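Local coordinates for protein putative GntR-family transcriptional regulator (PDB 3CNV) that probably regulates transcription as a GntR-family DNA-binding protein, its UTRA-type domain probably binding a small effector, at residues C[66-71]-C[142-147]; C[27-32]-C[45-50]; C[105-110]-C[127-132]. One frame throughout, in Å; residues are numbered along the deposited sequence.

Interaction 1 (C[66-71]-C[142-147]); sequences LWLPGT and PMEVRR
Leu66 lies side by side with Arg146, both side chains pointing the same way. Its CG comes within 3.7 Å of Arg146 NE, obliquely to the guanidinium. The bend of Arg146 at chi3 (-57°) places NE here. Glu144 runs across the Leu66 side chain at a slant, and its OE2 sits 3.2 Å from Leu66 CD2. Arg146 grips that oxygen side-on with both NE and NH2. Arg146 NH2 is 2.7 Å from Glu144 OE2 and meets its syn lone pair, while NE comes from well above the carboxylate plane. OE2 lies near the guanidinium plane. Both N-H...O angles are bent, just over 140°, as two nitrogens converge on one oxygen. The other oxygen, Glu144 OE1, is hydrogen-bonded to Tyr89 OH and Ser135 OG. Arg146 NH1 is hydrogen-bonded to a citrate anion, probably from the crystallisation liquor, consistent with an effector pocket on this face.

The segments are two central antiparallel strands of the six-stranded sheet of the UTRA domain. Trp67 and Val145 form a hydrogen-bonded pair, with Trp67 N to Val145 O at 2.8 Å. A classic beta bulge interrupts the second strand, where Met143 and Glu144 both face Ser135. On the other face, Trp67 crosses Val145 at a slant and sets CE3 3.7 Å from Val145 CG1. Arg147 NH2 approaches the rim of the indole at CH2, near the ring plane. The flat groups are 64° apart, and NH2 is salt-bridged to Asp65.

Leu68 lies alongside Glu144 and touches its CG with CD2. Met143, a selenomethionine, crosses Pro69 at about a right angle, and its CE is tightly packed at 3.4 Å from Pro69 CG. Pro69 CD meets Met143 O at 3.1 Å. The contact buries this oxygen, and the model offers it no partner.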
# COMPACT_ATOMS: atom_id res chain seq x y z
N LEU C 66 -1.42 -20.56 -11.45
CA LEU C 66 -1.20 -20.60 -9.98
C LEU C 66 -0.46 -21.88 -9.66
O LEU C 66 -0.66 -22.91 -10.27
CB LEU C 66 -2.57 -20.70 -9.23
CG LEU C 66 -3.64 -19.66 -9.10
CD1 LEU C 66 -4.42 -19.42 -10.42
CD2 LEU C 66 -4.49 -20.15 -7.95
N TRP C 67 0.36 -21.81 -8.63
CA TRP C 67 1.07 -22.97 -8.13
C TRP C 67 0.92 -22.92 -6.59
O TRP C 67 1.23 -21.92 -5.95
CB TRP C 67 2.57 -22.89 -8.45
CG TRP C 67 2.95 -23.04 -9.90
CD1 TRP C 67 3.33 -24.18 -10.53
CD2 TRP C 67 2.98 -22.01 -10.88
NE1 TRP C 67 3.60 -23.92 -11.85
CE2 TRP C 67 3.37 -22.59 -12.09
CE3 TRP C 67 2.72 -20.65 -10.85
CZ2 TRP C 67 3.52 -21.84 -13.26
CZ3 TRP C 67 2.85 -19.92 -12.00
CH2 TRP C 67 3.23 -20.50 -13.21
N LEU C 68 0.47 -24.00 -6.04
CA LEU C 68 0.22 -24.17 -4.62
C LEU C 68 0.93 -25.40 -4.04
O LEU C 68 0.97 -26.43 -4.66
CB LEU C 68 -1.27 -24.30 -4.41
CG LEU C 68 -2.16 -23.21 -5.03
CD1 LEU C 68 -3.58 -23.73 -5.23
CD2 LEU C 68 -2.16 -22.01 -4.07
N PRO C 69 1.47 -25.29 -2.82
CA PRO C 69 2.20 -26.45 -2.23
C PRO C 69 1.25 -27.68 -2.06
O PRO C 69 0.17 -27.59 -1.49
CB PRO C 69 2.69 -25.91 -0.91
CG PRO C 69 1.86 -24.64 -0.63
CD PRO C 69 1.40 -24.12 -1.92
N GLY C 70 1.65 -28.81 -2.64
CA GLY C 70 0.78 -30.00 -2.70
C GLY C 70 0.33 -30.34 -1.29
O GLY C 70 -0.82 -30.69 -1.06
N THR C 71 1.24 -30.15 -0.36
CA THR C 71 1.09 -30.50 1.04
C THR C 71 -0.19 -29.92 1.61
O THR C 71 -1.04 -30.64 2.08
CB THR C 71 2.31 -30.04 1.91
OG1 THR C 71 2.52 -28.60 1.83
CG2 THR C 71 3.59 -30.78 1.49
N PRO C 142 5.15 -18.44 2.46
CA PRO C 142 4.60 -18.35 1.12
C PRO C 142 3.68 -19.54 0.82
O PRO C 142 4.00 -20.67 1.16
CB PRO C 142 5.85 -18.31 0.24
CG PRO C 142 6.86 -19.03 0.99
CD PRO C 142 6.56 -18.90 2.43
N MSE C 143 2.53 -19.26 0.27
CA MSE C 143 1.53 -20.30 0.01
C MSE C 143 0.96 -20.34 -1.42
O MSE C 143 0.19 -21.26 -1.78
CB MSE C 143 0.30 -20.11 0.95
CG MSE C 143 0.48 -20.50 2.38
SE MSE C 143 1.30 -22.26 2.74
CE MSE C 143 -0.05 -23.36 1.94
N GLU C 144 1.29 -19.36 -2.20
CA GLU C 144 0.86 -19.27 -3.59
C GLU C 144 1.78 -18.45 -4.41
O GLU C 144 2.25 -17.37 -3.97
CB GLU C 144 -0.54 -18.61 -3.73
CG GLU C 144 -1.06 -18.61 -5.17
CD GLU C 144 -2.17 -17.57 -5.42
OE1 GLU C 144 -2.02 -16.42 -4.92
OE2 GLU C 144 -3.15 -17.94 -6.13
N VAL C 145 1.98 -18.97 -5.61
CA VAL C 145 2.60 -18.27 -6.72
C VAL C 145 1.58 -18.12 -7.79
O VAL C 145 0.94 -19.07 -8.18
CB VAL C 145 3.85 -18.98 -7.31
CG1 VAL C 145 4.37 -18.20 -8.59
CG2 VAL C 145 5.00 -19.07 -6.29
N ARG C 146 1.37 -16.90 -8.23
CA ARG C 146 0.43 -16.69 -9.32
C ARG C 146 1.03 -15.73 -10.35
O ARG C 146 1.54 -14.65 -9.98
CB ARG C 146 -0.91 -16.13 -8.75
CG ARG C 146 -2.00 -15.90 -9.80
CD ARG C 146 -3.30 -15.30 -9.23
NE ARG C 146 -3.90 -16.10 -8.17
CZ ARG C 146 -5.12 -15.95 -7.68
NH1 ARG C 146 -5.89 -14.94 -8.07
NH2 ARG C 146 -5.54 -16.79 -6.74
N ARG C 147 0.99 -16.14 -11.64
CA ARG C 147 1.31 -15.30 -12.72
C ARG C 147 0.09 -15.00 -13.54
O ARG C 147 -0.57 -15.90 -14.11
CB ARG C 147 2.33 -15.91 -13.65
CG ARG C 147 2.54 -14.94 -14.83
CD ARG C 147 3.50 -15.48 -15.91
NE ARG C 147 3.48 -16.94 -16.00
CZ ARG C 147 2.63 -17.66 -16.75
NH1 ARG C 147 1.69 -17.09 -17.46
NH2 ARG C 147 2.75 -18.99 -16.76

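Interaction 2 (C[27-32]-C[45-50]); sequences RRLRAP and ETVVTI
Arg28 lays its guanidinium over a methyl of Val48. Val48 CG2 sits over the centre of the group, 3.6 Å from Arg28 CZ, and the two side chains point the same way. On the other face of the sheet, Leu29 reaches both neighbours with its two branches. Its CD1 is 3.7 Å from Val47 CG2 and its CD2 is 3.8 Å from Thr49 CG2. CG of Leu29 lies between the backbone N and the carbonyl carbon (chi1 44°), and from there the two methyls branch to Val47 and Thr49. CD2 also covers one face of the Arg27 guanidinium. Ala31 CB adds a contact to Val47 CG1.

Behind these side chains stand the outermost strand within this chain, 20-30, and its inner neighbour 46-56, antiparallel in the UTRA sheet. Their hydrogen-bonded pairs are Arg27 with Thr49 and Leu29 with Val47, and Thr49 N to Arg27 O is 2.8 Å. Ala31 N extends the pairing to Glu45 O. Further out, Leu76 O accepts a hydrogen bond from Arg28 NH1, and Trp67 packs on Val47 and Thr49. The flat guanidinium groups pack against methyls, so the side-chain contact is apolar in character.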
# COMPACT_ATOMS: atom_id res chain seq x y z
N ARG C 27 -3.69 -29.64 -12.51
CA ARG C 27 -2.78 -30.80 -12.51
C ARG C 27 -1.91 -30.72 -11.26
O ARG C 27 -1.68 -29.64 -10.76
CB ARG C 27 -1.74 -30.73 -13.66
CG ARG C 27 -2.22 -30.95 -14.96
CD ARG C 27 -1.04 -30.89 -15.92
NE ARG C 27 -0.45 -29.55 -15.89
CZ ARG C 27 0.78 -29.25 -16.30
NH1 ARG C 27 1.59 -30.20 -16.77
NH2 ARG C 27 1.22 -28.00 -16.24
N ARG C 28 -1.39 -31.86 -10.84
CA ARG C 28 -0.30 -31.87 -9.87
C ARG C 28 0.99 -32.17 -10.62
O ARG C 28 1.00 -32.91 -11.57
CB ARG C 28 -0.58 -32.86 -8.75
CG ARG C 28 -1.59 -32.26 -7.80
CD ARG C 28 -2.27 -33.30 -6.96
NE ARG C 28 -2.95 -32.74 -5.78
CZ ARG C 28 -4.14 -32.15 -5.81
NH1 ARG C 28 -4.83 -32.03 -6.95
NH2 ARG C 28 -4.66 -31.69 -4.68
N LEU C 29 2.06 -31.52 -10.19
CA LEU C 29 3.36 -31.76 -10.75
C LEU C 29 4.52 -31.45 -9.83
O LEU C 29 4.37 -30.87 -8.76
CB LEU C 29 3.55 -31.01 -12.06
CG LEU C 29 3.07 -29.57 -12.13
CD1 LEU C 29 4.12 -28.55 -11.70
CD2 LEU C 29 2.60 -29.33 -13.61
N ARG C 30 5.69 -31.87 -10.27
CA ARG C 30 6.95 -31.57 -9.54
C ARG C 30 7.19 -30.08 -9.72
O ARG C 30 7.18 -29.59 -10.84
CB ARG C 30 8.11 -32.39 -10.10
CG ARG C 30 9.46 -32.14 -9.41
CD ARG C 30 10.55 -32.99 -10.03
NE ARG C 30 11.86 -32.71 -9.46
CZ ARG C 30 12.57 -33.56 -8.73
NH1 ARG C 30 12.10 -34.77 -8.49
NH2 ARG C 30 13.77 -33.21 -8.27
N ALA C 31 7.41 -29.37 -8.62
CA ALA C 31 7.70 -27.94 -8.69
C ALA C 31 8.90 -27.68 -9.63
O ALA C 31 9.97 -28.21 -9.37
CB ALA C 31 8.00 -27.38 -7.22
N PRO C 32 8.75 -26.81 -10.67
CA PRO C 32 9.93 -26.24 -11.30
C PRO C 32 10.74 -25.56 -10.20
O PRO C 32 10.18 -25.14 -9.19
CB PRO C 32 9.36 -25.21 -12.30
CG PRO C 32 7.96 -25.68 -12.57
CD PRO C 32 7.51 -26.24 -11.25
N GLU C 45 9.43 -31.32 -4.46
CA GLU C 45 8.08 -31.23 -3.89
C GLU C 45 7.04 -31.03 -4.97
O GLU C 45 7.27 -30.34 -5.96
CB GLU C 45 7.93 -30.15 -2.80
CG GLU C 45 8.57 -30.51 -1.49
CD GLU C 45 7.97 -29.70 -0.33
OE1 GLU C 45 6.73 -29.51 -0.32
OE2 GLU C 45 8.71 -29.25 0.54
N THR C 46 5.93 -31.70 -4.76
CA THR C 46 4.75 -31.60 -5.60
C THR C 46 3.96 -30.34 -5.29
O THR C 46 3.83 -29.94 -4.14
CB THR C 46 3.87 -32.89 -5.43
OG1 THR C 46 4.61 -34.03 -5.98
CG2 THR C 46 2.57 -32.73 -6.08
N VAL C 47 3.50 -29.71 -6.37
CA VAL C 47 2.62 -28.54 -6.36
C VAL C 47 1.36 -28.82 -7.20
O VAL C 47 1.36 -29.56 -8.14
CB VAL C 47 3.30 -27.21 -6.84
CG1 VAL C 47 4.46 -26.78 -5.82
CG2 VAL C 47 3.81 -27.34 -8.26
N VAL C 48 0.27 -28.24 -6.77
CA VAL C 48 -0.93 -28.21 -7.60
C VAL C 48 -0.81 -26.97 -8.45
O VAL C 48 -0.44 -25.87 -7.96
CB VAL C 48 -2.20 -28.04 -6.76
CG1 VAL C 48 -3.50 -28.02 -7.72
CG2 VAL C 48 -2.28 -29.11 -5.75
N THR C 49 -1.12 -27.13 -9.72
CA THR C 49 -1.20 -25.98 -10.58
C THR C 49 -2.55 -25.88 -11.24
O THR C 49 -3.14 -26.85 -11.70
CB THR C 49 -0.03 -25.96 -11.64
OG1 THR C 49 0.11 -24.62 -12.16
CG2 THR C 49 -0.30 -27.00 -12.78
N ILE C 50 -3.01 -24.63 -11.27
CA ILE C 50 -4.25 -24.28 -11.93
C ILE C 50 -3.99 -23.17 -12.93
O ILE C 50 -3.22 -22.22 -12.68
CB ILE C 50 -5.24 -23.73 -10.85
CG1 ILE C 50 -5.41 -24.74 -9.69
CG2 ILE C 50 -6.56 -23.26 -11.50
CD1 ILE C 50 -6.13 -24.13 -8.46

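Interaction 3 (C[105-110]-C[127-132]); sequences EKLRAV and PLLQVD
Asp132 OD2 is gripped by two groups. Arg108 NH1 forms a salt bridge to it at 2.8 Å, and Gln130 NE2 donates a hydrogen bond to it at 2.9 Å. The strands belong to the antiparallel UTRA sheet, and 102-111 is its outermost strand within this chain. Arg108 was modelled in two conformers, and its side-chain contacts described here hold for one of them. In that copy Arg108 crosses Asp132 at about a right angle. The oxygen lies at the edge of the guanidinium, near its plane, and the carboxylate is turned 46° against it. The chain of Arg108 bends at chi3 (90°), where NE turns off. Gln130 lies alongside it and brings NE2 close to Arg108 CD. Arg108 NH2 is also salt-bridged to Asp11 of the second subunit.

Three hydrogen-bonded pairs hold the backbones: Lys106 with Asp132, Arg108 with Gln130, and Val110 with Leu128. The other face of the sheet is mostly apolar. Leu107 lies side by side with Val131, Leu107 CG to Val131 CG2 at 4.0 Å, and crosses Leu129 at a slant. Glu105 and Leu107 pair antiparallel with a strand of the second subunit, so the sheet runs on across the interface. Leu129 packs on Leu129 of that subunit. Glu105 OE1 is hydrogen-bonded to Tyr157 OH, and OE2 forms a salt bridge with Arg133 NE. Glu105 CD rests 3.4 Å from Val131 CG1.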
# COMPACT_ATOMS: atom_id res chain seq x y z
N GLU C 105 4.36 -8.45 -5.49
CA GLU C 105 4.19 -8.51 -6.95
C GLU C 105 5.31 -7.84 -7.73
O GLU C 105 5.93 -6.87 -7.30
CB GLU C 105 2.83 -7.93 -7.37
CG GLU C 105 1.65 -8.67 -6.91
CD GLU C 105 0.31 -8.03 -7.30
OE1 GLU C 105 0.24 -6.86 -7.75
OE2 GLU C 105 -0.71 -8.70 -7.08
N LYS C 106 5.54 -8.38 -8.91
CA LYS C 106 6.45 -7.86 -9.92
C LYS C 106 5.63 -7.69 -11.22
O LYS C 106 5.06 -8.68 -11.75
CB LYS C 106 7.64 -8.82 -10.14
CG LYS C 106 8.49 -9.08 -8.95
CD LYS C 106 9.67 -9.99 -9.27
CE LYS C 106 10.64 -10.07 -8.09
NZ LYS C 106 12.00 -10.56 -8.51
N LEU C 107 5.48 -6.43 -11.65
CA LEU C 107 4.72 -6.07 -12.87
C LEU C 107 5.61 -5.63 -14.02
O LEU C 107 6.64 -4.94 -13.87
CB LEU C 107 3.68 -5.02 -12.61
CG LEU C 107 2.43 -5.29 -11.77
CD1 LEU C 107 2.78 -5.64 -10.28
CD2 LEU C 107 1.58 -4.05 -11.89
N ARG C 108 5.25 -6.19 -15.16
CA ARG C 108 5.93 -5.90 -16.44
C ARG C 108 4.96 -5.92 -17.61
O ARG C 108 3.86 -6.45 -17.52
CB ARG C 108 7.15 -6.84 -16.67
CG ARG C 108 7.11 -8.27 -16.08
CD ARG C 108 8.39 -9.21 -16.33
NE ARG C 108 9.44 -9.13 -15.30
CZ ARG C 108 9.42 -9.74 -14.11
NH1 ARG C 108 8.43 -10.48 -13.74
NH2 ARG C 108 10.43 -9.61 -13.30
N ALA C 109 5.37 -5.29 -18.71
CA ALA C 109 4.61 -5.40 -19.96
C ALA C 109 5.32 -6.37 -20.86
O ALA C 109 6.55 -6.30 -21.03
CB ALA C 109 4.40 -4.04 -20.69
N VAL C 110 4.53 -7.28 -21.38
CA VAL C 110 5.00 -8.30 -22.25
C VAL C 110 4.13 -8.41 -23.51
O VAL C 110 3.06 -7.86 -23.58
CB VAL C 110 5.03 -9.68 -21.49
CG1 VAL C 110 5.93 -9.59 -20.20
CG2 VAL C 110 3.66 -10.19 -21.17
N PRO C 127 0.31 -6.22 -26.53
CA PRO C 127 0.88 -6.00 -25.18
C PRO C 127 -0.12 -6.37 -24.06
O PRO C 127 -1.34 -6.06 -24.14
CB PRO C 127 1.14 -4.51 -25.16
CG PRO C 127 1.28 -4.11 -26.53
CD PRO C 127 0.34 -4.99 -27.35
N LEU C 128 0.43 -7.10 -23.08
CA LEU C 128 -0.30 -7.56 -21.89
C LEU C 128 0.50 -7.12 -20.66
O LEU C 128 1.75 -6.94 -20.72
CB LEU C 128 -0.43 -9.10 -21.85
CG LEU C 128 -1.03 -9.79 -23.06
CD1 LEU C 128 -0.98 -11.37 -22.90
CD2 LEU C 128 -2.49 -9.30 -23.30
N LEU C 129 -0.23 -6.91 -19.60
CA LEU C 129 0.32 -6.60 -18.25
C LEU C 129 0.54 -7.94 -17.53
O LEU C 129 -0.37 -8.74 -17.37
CB LEU C 129 -0.57 -5.71 -17.45
CG LEU C 129 -0.12 -5.37 -16.01
CD1 LEU C 129 1.17 -4.53 -16.02
CD2 LEU C 129 -1.19 -4.73 -15.20
N GLN C 130 1.80 -8.21 -17.24
CA GLN C 130 2.14 -9.42 -16.49
C GLN C 130 2.33 -9.04 -15.02
O GLN C 130 3.09 -8.12 -14.67
CB GLN C 130 3.34 -10.15 -17.08
CG GLN C 130 3.85 -11.34 -16.25
CD GLN C 130 4.95 -12.14 -16.98
OE1 GLN C 130 4.73 -12.69 -18.04
NE2 GLN C 130 6.13 -12.13 -16.44
N VAL C 131 1.58 -9.71 -14.18
CA VAL C 131 1.60 -9.55 -12.72
C VAL C 131 2.09 -10.89 -12.12
O VAL C 131 1.38 -11.89 -12.07
CB VAL C 131 0.22 -9.15 -12.12
CG1 VAL C 131 0.35 -8.92 -10.57
CG2 VAL C 131 -0.40 -7.85 -12.83
N ASP C 132 3.33 -10.91 -11.67
CA ASP C 132 3.86 -12.07 -10.97
C ASP C 132 3.76 -11.89 -9.45
O ASP C 132 4.39 -11.00 -8.89
CB ASP C 132 5.34 -12.30 -11.38
CG ASP C 132 5.49 -12.85 -12.80
OD1 ASP C 132 4.72 -13.76 -13.18
OD2 ASP C 132 6.35 -12.35 -13.57

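Overall arrangement
All three interactions belong to one six-stranded antiparallel sheet. Interactions 1 and 2 have centres about 9 Å apart, because strands 46-56 and 59-69 are neighbours. They are joined by Leu66 O to Thr49 OG1 at 2.7 Å and by Leu66 N to Ile50 O at 2.7 Å, both probable hydrogen bonds. Interaction 3 lies on the other flank of interaction 1, with centres about 18 Å apart, and Arg147 CG packs 3.0 Å from Asp132 OD1. Interactions 2 and 3 do not touch; their nearest atoms are about 11 Å apart. The citrate site thus lies at the central strands, and the subunit interface at the flank of interaction 3.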